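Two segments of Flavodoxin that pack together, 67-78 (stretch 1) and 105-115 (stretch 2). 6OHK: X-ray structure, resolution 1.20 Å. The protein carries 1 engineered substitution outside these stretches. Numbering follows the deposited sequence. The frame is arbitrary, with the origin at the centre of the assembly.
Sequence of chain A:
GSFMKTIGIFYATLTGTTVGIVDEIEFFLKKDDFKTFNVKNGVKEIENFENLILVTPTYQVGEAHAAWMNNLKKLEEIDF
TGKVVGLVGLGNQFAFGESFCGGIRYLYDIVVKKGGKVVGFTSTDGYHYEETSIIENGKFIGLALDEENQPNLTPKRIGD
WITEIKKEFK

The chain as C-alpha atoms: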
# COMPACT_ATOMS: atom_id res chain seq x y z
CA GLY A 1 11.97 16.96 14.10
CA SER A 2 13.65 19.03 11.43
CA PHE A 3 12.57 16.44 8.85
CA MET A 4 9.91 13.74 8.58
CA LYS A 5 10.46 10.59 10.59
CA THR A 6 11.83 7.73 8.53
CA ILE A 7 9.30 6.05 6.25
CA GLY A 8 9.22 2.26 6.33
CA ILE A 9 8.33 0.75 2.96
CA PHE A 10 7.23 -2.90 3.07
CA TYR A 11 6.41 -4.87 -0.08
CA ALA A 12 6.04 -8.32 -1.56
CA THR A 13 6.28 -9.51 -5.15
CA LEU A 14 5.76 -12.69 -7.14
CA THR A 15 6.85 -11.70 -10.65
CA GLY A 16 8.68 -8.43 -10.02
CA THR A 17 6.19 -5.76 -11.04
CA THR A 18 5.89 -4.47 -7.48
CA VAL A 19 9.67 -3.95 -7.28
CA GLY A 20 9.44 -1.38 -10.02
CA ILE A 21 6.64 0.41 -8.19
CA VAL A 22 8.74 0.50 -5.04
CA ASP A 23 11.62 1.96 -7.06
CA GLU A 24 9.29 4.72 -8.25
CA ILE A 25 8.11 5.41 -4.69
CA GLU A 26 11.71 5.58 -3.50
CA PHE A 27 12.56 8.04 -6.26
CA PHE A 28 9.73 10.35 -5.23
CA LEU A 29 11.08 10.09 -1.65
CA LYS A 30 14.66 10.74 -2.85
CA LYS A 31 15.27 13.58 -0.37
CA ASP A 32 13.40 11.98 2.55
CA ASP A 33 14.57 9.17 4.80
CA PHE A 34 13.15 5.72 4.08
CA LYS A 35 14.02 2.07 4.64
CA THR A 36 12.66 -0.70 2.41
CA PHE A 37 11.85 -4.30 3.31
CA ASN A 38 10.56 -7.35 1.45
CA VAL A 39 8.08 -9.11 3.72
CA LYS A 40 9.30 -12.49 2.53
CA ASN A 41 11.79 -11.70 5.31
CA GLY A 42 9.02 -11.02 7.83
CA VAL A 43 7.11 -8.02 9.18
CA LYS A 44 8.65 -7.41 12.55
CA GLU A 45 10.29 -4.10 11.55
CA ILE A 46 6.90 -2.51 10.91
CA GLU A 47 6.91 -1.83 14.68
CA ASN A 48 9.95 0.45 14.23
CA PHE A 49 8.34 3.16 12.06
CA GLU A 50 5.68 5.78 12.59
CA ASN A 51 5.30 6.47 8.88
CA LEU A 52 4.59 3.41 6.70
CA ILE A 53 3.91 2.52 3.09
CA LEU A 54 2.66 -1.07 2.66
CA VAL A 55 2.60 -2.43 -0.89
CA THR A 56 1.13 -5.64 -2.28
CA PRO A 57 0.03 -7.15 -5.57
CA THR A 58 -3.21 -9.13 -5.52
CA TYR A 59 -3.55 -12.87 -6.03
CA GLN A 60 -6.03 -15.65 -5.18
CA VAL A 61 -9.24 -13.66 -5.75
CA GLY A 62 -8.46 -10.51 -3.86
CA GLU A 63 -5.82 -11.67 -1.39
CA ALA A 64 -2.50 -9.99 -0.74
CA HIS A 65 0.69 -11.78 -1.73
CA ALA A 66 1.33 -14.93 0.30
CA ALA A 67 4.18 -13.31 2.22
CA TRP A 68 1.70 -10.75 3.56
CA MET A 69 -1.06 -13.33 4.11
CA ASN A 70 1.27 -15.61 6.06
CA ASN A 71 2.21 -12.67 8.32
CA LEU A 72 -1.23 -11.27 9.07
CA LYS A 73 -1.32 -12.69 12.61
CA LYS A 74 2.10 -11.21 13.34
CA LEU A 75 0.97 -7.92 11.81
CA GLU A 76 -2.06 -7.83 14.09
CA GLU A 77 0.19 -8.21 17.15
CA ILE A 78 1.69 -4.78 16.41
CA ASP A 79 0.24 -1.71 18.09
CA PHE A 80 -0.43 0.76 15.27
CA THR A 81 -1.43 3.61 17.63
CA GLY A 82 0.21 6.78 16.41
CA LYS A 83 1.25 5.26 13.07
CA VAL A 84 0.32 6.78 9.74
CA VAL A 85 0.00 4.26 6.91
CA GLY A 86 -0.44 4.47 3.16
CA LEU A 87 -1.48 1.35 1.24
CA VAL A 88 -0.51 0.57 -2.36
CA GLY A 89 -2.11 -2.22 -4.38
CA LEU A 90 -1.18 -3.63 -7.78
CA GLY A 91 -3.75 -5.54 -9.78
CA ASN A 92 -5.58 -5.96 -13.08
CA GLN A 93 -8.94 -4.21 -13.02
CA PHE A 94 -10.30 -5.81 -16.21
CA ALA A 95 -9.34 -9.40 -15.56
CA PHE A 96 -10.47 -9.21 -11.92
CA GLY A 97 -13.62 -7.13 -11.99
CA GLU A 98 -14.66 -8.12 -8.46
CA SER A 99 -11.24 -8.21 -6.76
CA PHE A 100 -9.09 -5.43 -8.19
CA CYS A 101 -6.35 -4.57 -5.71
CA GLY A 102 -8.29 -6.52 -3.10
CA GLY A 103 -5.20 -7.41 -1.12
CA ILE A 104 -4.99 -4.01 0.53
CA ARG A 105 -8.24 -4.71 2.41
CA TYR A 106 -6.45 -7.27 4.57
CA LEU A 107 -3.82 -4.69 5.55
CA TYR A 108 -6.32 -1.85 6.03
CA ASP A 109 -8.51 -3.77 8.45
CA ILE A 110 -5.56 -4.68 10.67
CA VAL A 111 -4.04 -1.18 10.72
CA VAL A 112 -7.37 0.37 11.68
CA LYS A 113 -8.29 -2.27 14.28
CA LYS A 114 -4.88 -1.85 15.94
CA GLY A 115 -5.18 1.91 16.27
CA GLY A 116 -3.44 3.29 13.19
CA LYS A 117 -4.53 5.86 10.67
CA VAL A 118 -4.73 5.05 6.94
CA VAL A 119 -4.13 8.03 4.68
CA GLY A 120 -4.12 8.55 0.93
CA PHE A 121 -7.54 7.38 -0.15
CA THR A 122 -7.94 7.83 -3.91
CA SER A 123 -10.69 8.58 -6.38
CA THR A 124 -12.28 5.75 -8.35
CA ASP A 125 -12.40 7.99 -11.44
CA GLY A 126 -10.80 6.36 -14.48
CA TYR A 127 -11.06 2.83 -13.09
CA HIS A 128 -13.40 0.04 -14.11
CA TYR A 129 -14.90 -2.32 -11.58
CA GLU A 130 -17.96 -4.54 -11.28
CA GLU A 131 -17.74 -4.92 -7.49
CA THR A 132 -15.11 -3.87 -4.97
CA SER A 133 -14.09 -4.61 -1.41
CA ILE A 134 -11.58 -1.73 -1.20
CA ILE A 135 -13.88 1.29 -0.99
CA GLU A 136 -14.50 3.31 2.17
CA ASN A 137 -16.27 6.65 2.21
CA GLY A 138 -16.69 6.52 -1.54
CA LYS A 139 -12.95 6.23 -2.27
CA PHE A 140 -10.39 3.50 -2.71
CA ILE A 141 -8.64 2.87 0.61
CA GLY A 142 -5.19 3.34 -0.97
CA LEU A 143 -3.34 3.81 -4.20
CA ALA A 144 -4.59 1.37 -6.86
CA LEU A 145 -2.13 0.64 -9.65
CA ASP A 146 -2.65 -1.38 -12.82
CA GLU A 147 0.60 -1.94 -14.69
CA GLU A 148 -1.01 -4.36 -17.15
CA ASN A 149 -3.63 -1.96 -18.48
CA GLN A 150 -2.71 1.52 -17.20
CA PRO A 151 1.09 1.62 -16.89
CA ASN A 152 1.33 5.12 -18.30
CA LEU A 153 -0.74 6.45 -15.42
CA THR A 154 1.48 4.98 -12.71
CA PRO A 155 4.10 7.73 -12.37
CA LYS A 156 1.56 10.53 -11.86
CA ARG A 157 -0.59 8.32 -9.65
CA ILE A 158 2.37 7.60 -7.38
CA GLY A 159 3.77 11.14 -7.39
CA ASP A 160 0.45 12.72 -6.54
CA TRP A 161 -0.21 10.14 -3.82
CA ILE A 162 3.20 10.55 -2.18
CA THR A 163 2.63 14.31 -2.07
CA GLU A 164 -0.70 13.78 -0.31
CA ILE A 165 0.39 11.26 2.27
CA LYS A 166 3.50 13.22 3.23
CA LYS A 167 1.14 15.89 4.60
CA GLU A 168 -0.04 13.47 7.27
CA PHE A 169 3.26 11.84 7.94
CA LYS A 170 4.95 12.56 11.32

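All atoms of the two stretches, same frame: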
# COMPACT_ATOMS: atom_id res chain seq x y z
N ALA A 67 3.30 -13.74 1.13
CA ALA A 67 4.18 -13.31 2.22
C ALA A 67 3.48 -12.34 3.16
O ALA A 67 3.78 -12.34 4.35
CB ALA A 67 5.45 -12.69 1.66
N TRP A 68 2.55 -11.53 2.67
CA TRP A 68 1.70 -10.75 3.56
C TRP A 68 0.69 -11.66 4.26
O TRP A 68 0.54 -11.58 5.49
CB TRP A 68 0.96 -9.65 2.79
CG TRP A 68 1.74 -8.44 2.48
CD1 TRP A 68 2.12 -8.01 1.25
CD2 TRP A 68 2.21 -7.48 3.42
NE1 TRP A 68 2.80 -6.80 1.37
CE2 TRP A 68 2.87 -6.47 2.69
CE3 TRP A 68 2.14 -7.38 4.80
CZ2 TRP A 68 3.40 -5.36 3.31
CZ3 TRP A 68 2.67 -6.29 5.42
CH2 TRP A 68 3.32 -5.30 4.68
N MET A 69 -0.01 -12.52 3.51
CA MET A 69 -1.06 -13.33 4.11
C MET A 69 -0.50 -14.20 5.23
O MET A 69 -1.14 -14.35 6.28
CB MET A 69 -1.74 -14.19 3.04
CG MET A 69 -2.40 -13.41 1.92
SD MET A 69 -3.68 -12.23 2.46
CE MET A 69 -4.94 -13.34 3.04
N ASN A 70 0.69 -14.74 5.05
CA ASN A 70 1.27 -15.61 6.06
C ASN A 70 1.66 -14.85 7.31
O ASN A 70 1.87 -15.46 8.37
CB ASN A 70 2.51 -16.30 5.49
CG ASN A 70 2.18 -17.35 4.49
OD1 ASN A 70 1.06 -17.82 4.41
ND2 ASN A 70 3.16 -17.69 3.66
N ASN A 71 1.78 -13.52 7.22
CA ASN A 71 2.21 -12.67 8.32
C ASN A 71 1.09 -11.86 8.91
O ASN A 71 1.36 -10.97 9.72
CB ASN A 71 3.34 -11.76 7.85
CG ASN A 71 4.64 -12.47 7.87
OD1 ASN A 71 5.10 -12.85 8.95
ND2 ASN A 71 5.28 -12.64 6.73
N LEU A 72 -0.16 -12.13 8.57
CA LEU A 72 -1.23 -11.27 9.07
C LEU A 72 -1.41 -11.38 10.57
O LEU A 72 -1.78 -10.39 11.21
CB LEU A 72 -2.56 -11.56 8.38
CG LEU A 72 -2.63 -11.23 6.88
CD1 LEU A 72 -4.05 -11.49 6.42
CD2 LEU A 72 -2.23 -9.82 6.57
N LYS A 73 -1.20 -12.57 11.16
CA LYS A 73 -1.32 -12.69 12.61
C LYS A 73 -0.20 -11.92 13.30
O LYS A 73 -0.44 -11.22 14.30
CB LYS A 73 -1.35 -14.16 13.03
CG LYS A 73 -1.61 -14.36 14.52
CD LYS A 73 -2.64 -15.44 14.79
CE LYS A 73 -2.98 -15.53 16.28
NZ LYS A 73 -3.85 -14.44 16.77
N LYS A 74 1.01 -11.99 12.78
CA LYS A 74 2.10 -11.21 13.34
C LYS A 74 1.85 -9.73 13.18
O LYS A 74 2.16 -8.93 14.08
CB LYS A 74 3.41 -11.59 12.67
CG LYS A 74 3.88 -12.98 13.09
CD LYS A 74 5.22 -13.38 12.49
CE LYS A 74 5.63 -14.78 12.94
NZ LYS A 74 4.56 -15.80 12.68
N LEU A 75 1.28 -9.32 12.05
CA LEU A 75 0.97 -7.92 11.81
C LEU A 75 -0.03 -7.42 12.83
O LEU A 75 0.11 -6.31 13.37
CB LEU A 75 0.46 -7.76 10.37
CG LEU A 75 0.32 -6.34 9.85
CD1 LEU A 75 1.72 -5.76 9.60
CD2 LEU A 75 -0.49 -6.36 8.56
N GLU A 76 -1.04 -8.23 13.15
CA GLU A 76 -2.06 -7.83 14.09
C GLU A 76 -1.58 -7.79 15.53
O GLU A 76 -2.25 -7.17 16.36
CB GLU A 76 -3.29 -8.74 13.94
CG GLU A 76 -4.48 -8.25 14.74
CD GLU A 76 -5.77 -8.97 14.38
OE1 GLU A 76 -5.81 -9.70 13.36
OE2 GLU A 76 -6.76 -8.78 15.13
N GLU A 77 -0.41 -8.35 15.82
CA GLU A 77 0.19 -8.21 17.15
C GLU A 77 0.78 -6.83 17.37
O GLU A 77 0.97 -6.43 18.52
CB GLU A 77 1.29 -9.25 17.35
CG GLU A 77 0.75 -10.67 17.50
CD GLU A 77 1.83 -11.73 17.67
OE1 GLU A 77 3.01 -11.37 17.91
OE2 GLU A 77 1.49 -12.93 17.55
N ILE A 78 1.06 -6.08 16.30
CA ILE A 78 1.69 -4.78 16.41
C ILE A 78 0.66 -3.75 16.84
O ILE A 78 -0.49 -3.75 16.37
CB ILE A 78 2.30 -4.41 15.05
CG1 ILE A 78 3.40 -5.41 14.70
CG2 ILE A 78 2.83 -2.96 15.02
CD1 ILE A 78 4.00 -5.24 13.31
N ARG A 105 -7.23 -4.62 1.36
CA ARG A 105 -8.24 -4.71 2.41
C ARG A 105 -7.72 -5.45 3.64
O ARG A 105 -8.00 -5.05 4.77
CB ARG A 105 -9.49 -5.39 1.86
CG ARG A 105 -10.55 -5.73 2.93
CD ARG A 105 -11.03 -4.57 3.74
NE ARG A 105 -11.77 -3.60 2.94
CZ ARG A 105 -12.41 -2.55 3.44
NH1 ARG A 105 -12.38 -2.29 4.75
NH2 ARG A 105 -13.09 -1.75 2.64
N TYR A 106 -6.97 -6.51 3.43
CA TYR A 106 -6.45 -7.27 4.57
C TYR A 106 -5.55 -6.41 5.44
O TYR A 106 -5.59 -6.49 6.67
CB TYR A 106 -5.71 -8.51 4.10
CG TYR A 106 -6.64 -9.51 3.49
CD1 TYR A 106 -6.91 -9.50 2.13
CD2 TYR A 106 -7.26 -10.46 4.28
CE1 TYR A 106 -7.81 -10.37 1.58
CE2 TYR A 106 -8.15 -11.37 3.72
CZ TYR A 106 -8.41 -11.30 2.38
OH TYR A 106 -9.31 -12.21 1.81
N LEU A 107 -4.73 -5.56 4.81
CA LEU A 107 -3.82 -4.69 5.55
C LEU A 107 -4.59 -3.57 6.22
O LEU A 107 -4.36 -3.26 7.40
CB LEU A 107 -2.75 -4.16 4.59
CG LEU A 107 -2.00 -5.23 3.80
CD1 LEU A 107 -0.94 -4.55 2.93
CD2 LEU A 107 -1.33 -6.24 4.71
N TYR A 108 -5.51 -2.95 5.49
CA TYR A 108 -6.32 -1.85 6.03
C TYR A 108 -7.01 -2.26 7.32
O TYR A 108 -6.98 -1.54 8.32
CB TYR A 108 -7.38 -1.47 5.00
CG TYR A 108 -8.31 -0.35 5.44
CD1 TYR A 108 -9.49 -0.59 6.11
CD2 TYR A 108 -7.98 0.96 5.16
CE1 TYR A 108 -10.33 0.47 6.50
CE2 TYR A 108 -8.79 2.00 5.53
CZ TYR A 108 -9.96 1.76 6.19
OH TYR A 108 -10.76 2.85 6.54
N ASP A 109 -7.68 -3.41 7.30
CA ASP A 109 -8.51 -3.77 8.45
C ASP A 109 -7.65 -3.95 9.69
O ASP A 109 -8.08 -3.58 10.79
CB ASP A 109 -9.28 -5.04 8.15
CG ASP A 109 -10.50 -4.81 7.24
OD1 ASP A 109 -10.89 -3.67 6.97
OD2 ASP A 109 -11.07 -5.84 6.80
N ILE A 110 -6.45 -4.49 9.52
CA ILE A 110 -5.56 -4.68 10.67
C ILE A 110 -5.03 -3.35 11.18
O ILE A 110 -5.03 -3.10 12.40
CB ILE A 110 -4.42 -5.64 10.31
CG1 ILE A 110 -4.98 -7.04 10.12
CG2 ILE A 110 -3.34 -5.62 11.39
CD1 ILE A 110 -4.09 -8.04 9.43
N VAL A 111 -4.56 -2.47 10.29
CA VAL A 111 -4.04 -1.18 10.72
C VAL A 111 -5.10 -0.44 11.53
O VAL A 111 -4.82 0.10 12.60
CB VAL A 111 -3.58 -0.36 9.50
CG1 VAL A 111 -3.22 1.05 9.92
CG2 VAL A 111 -2.40 -1.03 8.85
N VAL A 112 -6.33 -0.41 11.02
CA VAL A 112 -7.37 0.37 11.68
C VAL A 112 -7.75 -0.28 13.01
O VAL A 112 -7.90 0.41 14.04
CB VAL A 112 -8.58 0.58 10.75
CG1 VAL A 112 -9.74 1.20 11.50
CG2 VAL A 112 -8.17 1.46 9.57
N LYS A 113 -7.90 -1.59 13.04
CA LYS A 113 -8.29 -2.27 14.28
C LYS A 113 -7.24 -2.08 15.36
O LYS A 113 -7.59 -2.04 16.56
CB LYS A 113 -8.50 -3.75 14.00
CG LYS A 113 -8.69 -4.66 15.20
CD LYS A 113 -8.83 -6.12 14.74
CE LYS A 113 -9.10 -7.06 15.90
NZ LYS A 113 -9.44 -8.43 15.41
N LYS A 114 -5.96 -1.99 14.99
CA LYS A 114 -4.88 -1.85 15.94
C LYS A 114 -4.47 -0.41 16.18
O LYS A 114 -3.40 -0.16 16.75
CB LYS A 114 -3.69 -2.69 15.51
CG LYS A 114 -3.98 -4.19 15.47
CD LYS A 114 -4.61 -4.74 16.78
CE LYS A 114 -3.80 -4.43 18.03
NZ LYS A 114 -2.44 -4.99 18.03
N GLY A 115 -5.30 0.54 15.82
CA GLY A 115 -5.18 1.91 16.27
C GLY A 115 -4.52 2.88 15.32
O GLY A 115 -4.33 4.05 15.68

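Helix 72-77 and helix 105-113 run in nearly the same direction, 25° apart, with axes 9.5 Å apart at closest approach. The backbones draw in toward the C-terminal end: the CA atoms of Leu72 and Leu107 lie 7.9 Å apart, those of Glu76 and Ile110 only 5.8 Å.

Apolar packing fills the space between them. Leu107 sends CD2 among three partners, reaching Trp68 CE3 at 3.7 Å, Leu75 CD2 at 3.9 Å and Leu72 CD2 at 4.1 Å. Ile110 points toward stretch 1; its CD1 meets Leu72 CD2 at 3.8 Å, while its CG2 lies 3.7 Å from Glu76 CA, a branched side chain set directly against backbone where the helices are close.

Two aromatic rings offer their faces to methyl groups and, at Tyr106, to a thioether sulfur as well. Leu107 CD1 sits 4.3 Å from the centroid of the Trp68 six-membered ring, and Met69, with all three chi angles m, lays CE 3.9 Å and SD 4.3 Å from the Tyr106 ring centroid.

Polar bonds close the C-terminal end. Extended Lys113 forms a salt bridge, NZ to Glu76 OE2 at 2.7 Å. Lys114, just past its helix, curls through four m rotamers so that NZ donates to Glu76 O and Ile78 O, each at 2.8 Å: one ammonium serves two backbone carbonyls of stretch 1.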